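Long-range contacts in intergenic-region protein (Escherichia coli CFT073, PDB 2WJ9), which probably helps mobile DNA escape the host's restriction enzymes by inhibiting them: residues B[84-89]-B[116-121]; B[128-133]-B[173-178]. One frame throughout, in Å; residues are numbered along the deposited sequence.

Contact 1 of 2, residues B[84-89]-B[116-121]; sequences LCENYC and TWVLFN
Cys85 and Leu119 form a single antiparallel beta bridge, a non-hydrogen-bonded pair with their CA atoms 4.7 Å apart, where segment 84-89, the end of helix 73-84 and the disulfide-closed loop after it, lies against strand 117-121 of a beta-hairpin. This short exchange shows how a loop can borrow strand pairing without becoming a strand. Two backbone bonds flank the pair: Phe120 N gives a nearly straight bond to Leu84 O (2.7 Å, 167°), and Glu86 N reaches Val118 O at 3.2 Å. The other edge of strand 117-121 pairs with strand 126-130.

On the Leu84 side of the bridge, CB of Leu84 meets CD2 of Leu119 at 3.9 Å, while CD2 of Leu84 rests on CB of Asn121. On the Glu86 side, the extended chain of Glu86 runs beside Val118 and lays its carboxylate against CG1; OE1 is claimed by a salt bridge to Arg127, which also makes a cation-pi contact with Phe120.

The disulfide Cys85-Cys89 closes the loop, and Cys89 lies on the indole of Trp117, a side chain that also packs on Pro132 and Ala135 of helix 132-151. SG of Cys89, anti to the carbonyl carbon (chi1 -70°), lies on the indole side as well, approaching the five-membered ring obliquely, 4.2 Å from its centroid. CB sits over the six-membered ring in a CH-pi contact, 3.5 Å from the centroid and 8° off the ring normal.

Contact 2 of 2, residues B[128-133]-B[173-178]; sequences AEMSPE and CSAIMR
Ala128 and Ala175 are the residues whose CA atoms come nearest, 5.8 Å, between strand 128-130 and helix segment 173-178. The two axes come within 8.1 Å, and their N-to-C directions differ by 135°, so the helix runs back across the strand at a slant. No hydrogen bond joins the segments; the contact is made mainly by small and flexible side chains, two alanines and a methionine.

Ala175 is the focus. Its CB points toward the strand, 4.4 Å from CB of Ala128 and 3.9 Å from the carbonyl O of Glu129, with the side chain of Glu129 turned away. CE of Met130 reaches the same residue from farther along the strand, touching Ala175 CB at 4.1 Å and Ala175 O at 3.8 Å. The thioether chain gets there by a bend: chi3 of 81° swings CE out of the otherwise extended run beyond CG. At the far end of the contact, CD of Arg178 brushes CB of Ala128, while NE bonds to the carbonyl O of Arg127, so a polar bond pins the helix beside the apolar patch.

Ile176 is turned away from the strand and packs on Ala134 and Leu141 of helix 132-151. Ser131 is the N-cap of that helix, its OG bonded to Ala134 N and also to Glu172 just before helix 173-180. The whole is a C-terminal helix packed against strand 126-130 of a two-stranded antiparallel beta-hairpin, on the face carrying Ala128 and Met130 and overhanging the edge of that strand remote from strand 117-121.

Both contacts are anchored on one beta-hairpin, and comparing them shows how the same small sheet can be engaged in two ways. Contact 1 uses a strand edge, where backbone N-H and C=O groups point outward from the hairpin and are paired by segment 84-89, and adds aromatic and sulfur packing. Contact 2 uses face side chains of strand 126-130, so it relies on van der Waals contact and covers less area, 191 against 483 Å². Each has a buried part, Leu84, Cys89, Trp117 and Leu119 in contact 1, Ala128 and Met130 in contact 2, and a solvent-facing one: Glu86 and Val118 are partly exposed, Arg178 exposed. Strand pairing joins them directly, Trp117 N bonding to Met130 O at 2.8 Å.

Contact 1 of 2, residues B[84-89]-B[116-121]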
loop_
_atom_site.group_PDB
_atom_site.type_symbol
_atom_site.label_atom_id
_atom_site.label_comp_id
_atom_site.label_asym_id
_atom_site.label_seq_id
_atom_site.Cartn_x
_atom_site.Cartn_y
_atom_site.Cartn_z
ATOM N N LEU B 84 -6.979 -5.727 22.468
ATOM C CA LEU B 84 -7.331 -6.929 21.709
ATOM C C LEU B 84 -7.227 -8.212 22.532
ATOM O O LEU B 84 -8.005 -9.140 22.318
ATOM C CB LEU B 84 -6.462 -7.046 20.454
ATOM C CG LEU B 84 -6.653 -5.924 19.425
ATOM C CD1 LEU B 84 -5.665 -6.064 18.260
ATOM C CD2 LEU B 84 -8.107 -5.871 18.932
ATOM N N CYS B 85 -6.277 -8.265 23.462
ATOM C CA CYS B 85 -5.998 -9.495 24.207
ATOM C C CYS B 85 -7.134 -9.851 25.170
ATOM O O CYS B 85 -7.542 -9.028 25.982
ATOM C CB CYS B 85 -4.685 -9.374 24.981
ATOM S SG CYS B 85 -4.143 -10.915 25.782
ATOM N N GLU B 86 -7.614 -11.089 25.076
ATOM C CA GLU B 86 -8.740 -11.570 25.880
ATOM C C GLU B 86 -8.361 -11.812 27.340
ATOM O O GLU B 86 -9.082 -11.392 28.253
ATOM C CB GLU B 86 -9.296 -12.851 25.255
ATOM C CG GLU B 86 -10.437 -13.511 26.013
ATOM C CD GLU B 86 -11.121 -14.583 25.184
ATOM O OE1 GLU B 86 -11.605 -14.252 24.082
ATOM O OE2 GLU B 86 -11.168 -15.752 25.628
ATOM N N ASN B 87 -7.247 -12.506 27.559
ATOM C CA ASN B 87 -6.768 -12.789 28.919
ATOM C C ASN B 87 -5.295 -12.397 29.067
ATOM O O ASN B 87 -4.999 -11.216 29.213
ATOM C CB ASN B 87 -7.019 -14.257 29.304
ATOM C CG ASN B 87 -8.455 -14.516 29.747
ATOM O OD1 ASN B 87 -9.039 -13.735 30.505
ATOM N ND2 ASN B 87 -9.022 -15.630 29.293
ATOM N N TYR B 88 -4.376 -13.361 29.031
ATOM C CA TYR B 88 -2.949 -13.043 29.132
ATOM C C TYR B 88 -2.227 -13.352 27.826
ATOM O O TYR B 88 -2.287 -14.477 27.315
ATOM C CB TYR B 88 -2.273 -13.785 30.291
ATOM C CG TYR B 88 -0.809 -13.413 30.430
ATOM C CD1 TYR B 88 -0.431 -12.158 30.903
ATOM C CD2 TYR B 88 0.199 -14.302 30.050
ATOM C CE1 TYR B 88 0.914 -11.803 31.016
ATOM C CE2 TYR B 88 1.548 -13.956 30.161
ATOM C CZ TYR B 88 1.896 -12.704 30.645
ATOM O OH TYR B 88 3.223 -12.347 30.754
ATOM N N CYS B 89 -1.544 -12.344 27.294
ATOM C CA CYS B 89 -0.775 -12.500 26.066
ATOM C C CYS B 89 0.723 -12.462 26.407
ATOM O O CYS B 89 1.371 -13.511 26.446
ATOM C CB CYS B 89 -1.208 -11.453 25.034
ATOM S SG CYS B 89 -2.909 -11.760 24.377
ATOM N N THR B 116 -0.510 -20.174 21.525
ATOM C CA THR B 116 -1.477 -19.380 20.759
ATOM C C THR B 116 -2.224 -18.395 21.664
ATOM O O THR B 116 -2.472 -18.692 22.834
ATOM C CB THR B 116 -2.496 -20.290 20.036
ATOM O OG1 THR B 116 -3.321 -19.503 19.171
ATOM C CG2 THR B 116 -3.370 -21.010 21.022
ATOM N N TRP B 117 -2.567 -17.228 21.118
ATOM C CA TRP B 117 -3.333 -16.212 21.849
ATOM C C TRP B 117 -4.739 -16.046 21.277
ATOM O O TRP B 117 -4.948 -16.164 20.072
ATOM C CB TRP B 117 -2.639 -14.846 21.798
ATOM C CG TRP B 117 -1.310 -14.755 22.490
ATOM C CD1 TRP B 117 -0.760 -15.650 23.366
ATOM C CD2 TRP B 117 -0.378 -13.672 22.384
ATOM N NE1 TRP B 117 0.469 -15.196 23.796
ATOM C CE2 TRP B 117 0.726 -13.985 23.207
ATOM C CE3 TRP B 117 -0.363 -12.476 21.659
ATOM C CZ2 TRP B 117 1.834 -13.137 23.325
ATOM C CZ3 TRP B 117 0.737 -11.632 21.778
ATOM C CH2 TRP B 117 1.820 -11.969 22.602
ATOM N N VAL B 118 -5.697 -15.749 22.149
ATOM C CA VAL B 118 -7.052 -15.399 21.727
ATOM C C VAL B 118 -7.263 -13.892 21.833
ATOM O O VAL B 118 -7.034 -13.300 22.893
ATOM C CB VAL B 118 -8.114 -16.102 22.594
ATOM C CG1 VAL B 118 -9.520 -15.733 22.116
ATOM C CG2 VAL B 118 -7.909 -17.613 22.567
ATOM N N LEU B 119 -7.689 -13.283 20.727
ATOM C CA LEU B 119 -7.943 -11.845 20.656
ATOM C C LEU B 119 -9.426 -11.587 20.422
ATOM O O LEU B 119 -10.119 -12.420 19.837
ATOM C CB LEU B 119 -7.130 -11.210 19.522
ATOM C CG LEU B 119 -5.634 -10.980 19.774
ATOM C CD1 LEU B 119 -4.893 -12.281 20.002
ATOM C CD2 LEU B 119 -5.017 -10.212 18.607
ATOM N N PHE B 120 -9.902 -10.434 20.887
ATOM C CA PHE B 120 -11.281 -9.994 20.658
ATOM C C PHE B 120 -11.322 -8.493 20.380
ATOM O O PHE B 120 -10.826 -7.697 21.177
ATOM C CB PHE B 120 -12.172 -10.316 21.858
ATOM C CG PHE B 120 -13.570 -9.752 21.747
ATOM C CD1 PHE B 120 -14.485 -10.297 20.855
ATOM C CD2 PHE B 120 -13.960 -8.661 22.515
ATOM C CE1 PHE B 120 -15.778 -9.778 20.743
ATOM C CE2 PHE B 120 -15.247 -8.133 22.406
ATOM C CZ PHE B 120 -16.154 -8.693 21.516
ATOM N N ASN B 121 -11.918 -8.124 19.250
ATOM C CA ASN B 121 -12.101 -6.726 18.873
ATOM C C ASN B 121 -13.563 -6.310 19.073
ATOM O O ASN B 121 -14.450 -6.766 18.356
ATOM C CB ASN B 121 -11.683 -6.520 17.416
ATOM C CG ASN B 121 -11.672 -5.049 16.998
ATOM O OD1 ASN B 121 -12.105 -4.168 17.738
ATOM N ND2 ASN B 121 -11.175 -4.788 15.798
#

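Contact 2 of 2, residues B[128-133]-B[173-178]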
loop_
_atom_site.group_PDB
_atom_site.type_symbol
_atom_site.label_atom_id
_atom_site.label_comp_id
_atom_site.label_asym_id
_atom_site.label_seq_id
_atom_site.Cartn_x
_atom_site.Cartn_y
_atom_site.Cartn_z
ATOM N N ALA B 128 -10.692 -14.225 17.517
ATOM C CA ALA B 128 -9.771 -14.953 16.649
ATOM C C ALA B 128 -8.593 -15.503 17.440
ATOM O O ALA B 128 -8.060 -14.832 18.322
ATOM C CB ALA B 128 -9.278 -14.059 15.519
ATOM N N GLU B 129 -8.203 -16.732 17.105
ATOM C CA GLU B 129 -7.072 -17.412 17.725
ATOM C C GLU B 129 -5.884 -17.377 16.758
ATOM O O GLU B 129 -6.038 -17.684 15.581
ATOM C CB GLU B 129 -7.459 -18.851 18.058
ATOM C CG GLU B 129 -6.500 -19.568 18.990
ATOM C CD GLU B 129 -7.050 -20.887 19.506
ATOM O OE1 GLU B 129 -8.226 -21.223 19.215
ATOM O OE2 GLU B 129 -6.298 -21.600 20.204
ATOM N N MET B 130 -4.710 -16.998 17.253
ATOM C CA MET B 130 -3.534 -16.855 16.391
ATOM C C MET B 130 -2.213 -16.876 17.170
ATOM O O MET B 130 -2.192 -16.731 18.391
ATOM C CB MET B 130 -3.641 -15.567 15.548
ATOM C CG MET B 130 -3.498 -14.247 16.332
ATOM S SD MET B 130 -3.956 -12.781 15.363
ATOM C CE MET B 130 -5.737 -12.894 15.549
ATOM N N SER B 131 -1.111 -17.043 16.443
ATOM C CA SER B 131 0.229 -17.024 17.043
ATOM C C SER B 131 0.557 -15.650 17.630
ATOM O O SER B 131 -0.021 -14.638 17.212
ATOM C CB SER B 131 1.297 -17.400 16.009
ATOM O OG SER B 131 1.380 -16.433 14.974
ATOM N N PRO B 132 1.462 -15.604 18.624
ATOM C CA PRO B 132 1.985 -14.303 19.063
ATOM C C PRO B 132 2.489 -13.400 17.921
ATOM O O PRO B 132 2.170 -12.200 17.929
ATOM C CB PRO B 132 3.102 -14.696 20.031
ATOM C CG PRO B 132 2.612 -15.988 20.628
ATOM C CD PRO B 132 1.984 -16.706 19.461
ATOM N N GLU B 133 3.232 -13.952 16.954
ATOM C CA GLU B 133 3.679 -13.153 15.780
ATOM C C GLU B 133 2.503 -12.495 15.068
ATOM O O GLU B 133 2.531 -11.289 14.791
ATOM C CB GLU B 133 4.488 -13.954 14.713
ATOM C CG GLU B 133 5.268 -12.996 13.711
ATOM C CD GLU B 133 5.414 -13.459 12.234
ATOM O OE1 GLU B 133 4.871 -14.506 11.829
ATOM O OE2 GLU B 133 6.100 -12.730 11.450
ATOM N N CYS B 173 -3.243 -15.148 7.606
ATOM C CA CYS B 173 -3.946 -14.005 7.015
ATOM C C CYS B 173 -5.424 -13.944 7.414
ATOM O O CYS B 173 -5.935 -12.876 7.737
ATOM C CB CYS B 173 -3.844 -14.046 5.487
ATOM S SG CYS B 173 -4.689 -12.690 4.622
ATOM N N SER B 174 -6.102 -15.088 7.376
ATOM C CA SER B 174 -7.539 -15.135 7.656
ATOM C C SER B 174 -7.845 -14.595 9.051
ATOM O O SER B 174 -8.743 -13.767 9.218
ATOM C CB SER B 174 -8.087 -16.557 7.501
ATOM O OG SER B 174 -7.414 -17.469 8.352
ATOM N N ALA B 175 -7.093 -15.057 10.047
ATOM C CA ALA B 175 -7.272 -14.596 11.428
ATOM C C ALA B 175 -6.901 -13.115 11.595
ATOM O O ALA B 175 -7.596 -12.370 12.278
ATOM C CB ALA B 175 -6.471 -15.468 12.394
ATOM N N ILE B 176 -5.808 -12.685 10.964
ATOM C CA ILE B 176 -5.378 -11.282 11.056
ATOM C C ILE B 176 -6.449 -10.354 10.475
ATOM O O ILE B 176 -6.814 -9.359 11.095
ATOM C CB ILE B 176 -4.035 -11.043 10.324
ATOM C CG1 ILE B 176 -2.901 -11.811 11.006
ATOM C CG2 ILE B 176 -3.701 -9.527 10.242
ATOM C CD1 ILE B 176 -1.628 -11.945 10.157
ATOM N N MET B 177 -6.961 -10.696 9.294
ATOM C CA MET B 177 -7.952 -9.861 8.614
ATOM C C MET B 177 -9.288 -9.881 9.346
ATOM O O MET B 177 -10.030 -8.906 9.307
ATOM C CB MET B 177 -8.145 -10.311 7.166
ATOM C CG MET B 177 -6.951 -9.997 6.285
ATOM S SD MET B 177 -6.738 -8.216 6.066
ATOM C CE MET B 177 -4.980 -8.120 5.867
ATOM N N ARG B 178 -9.583 -10.989 10.020
ATOM C CA ARG B 178 -10.821 -11.111 10.803
ATOM C C ARG B 178 -10.816 -10.149 11.989
ATOM O O ARG B 178 -11.811 -9.476 12.261
ATOM C CB ARG B 178 -11.012 -12.556 11.284
ATOM C CG ARG B 178 -12.065 -12.756 12.365
ATOM C CD ARG B 178 -12.428 -14.239 12.488
ATOM N NE ARG B 178 -13.447 -14.494 13.498
ATOM C CZ ARG B 178 -14.745 -14.236 13.357
ATOM N NH1 ARG B 178 -15.215 -13.694 12.236
ATOM N NH2 ARG B 178 -15.581 -14.521 14.349
#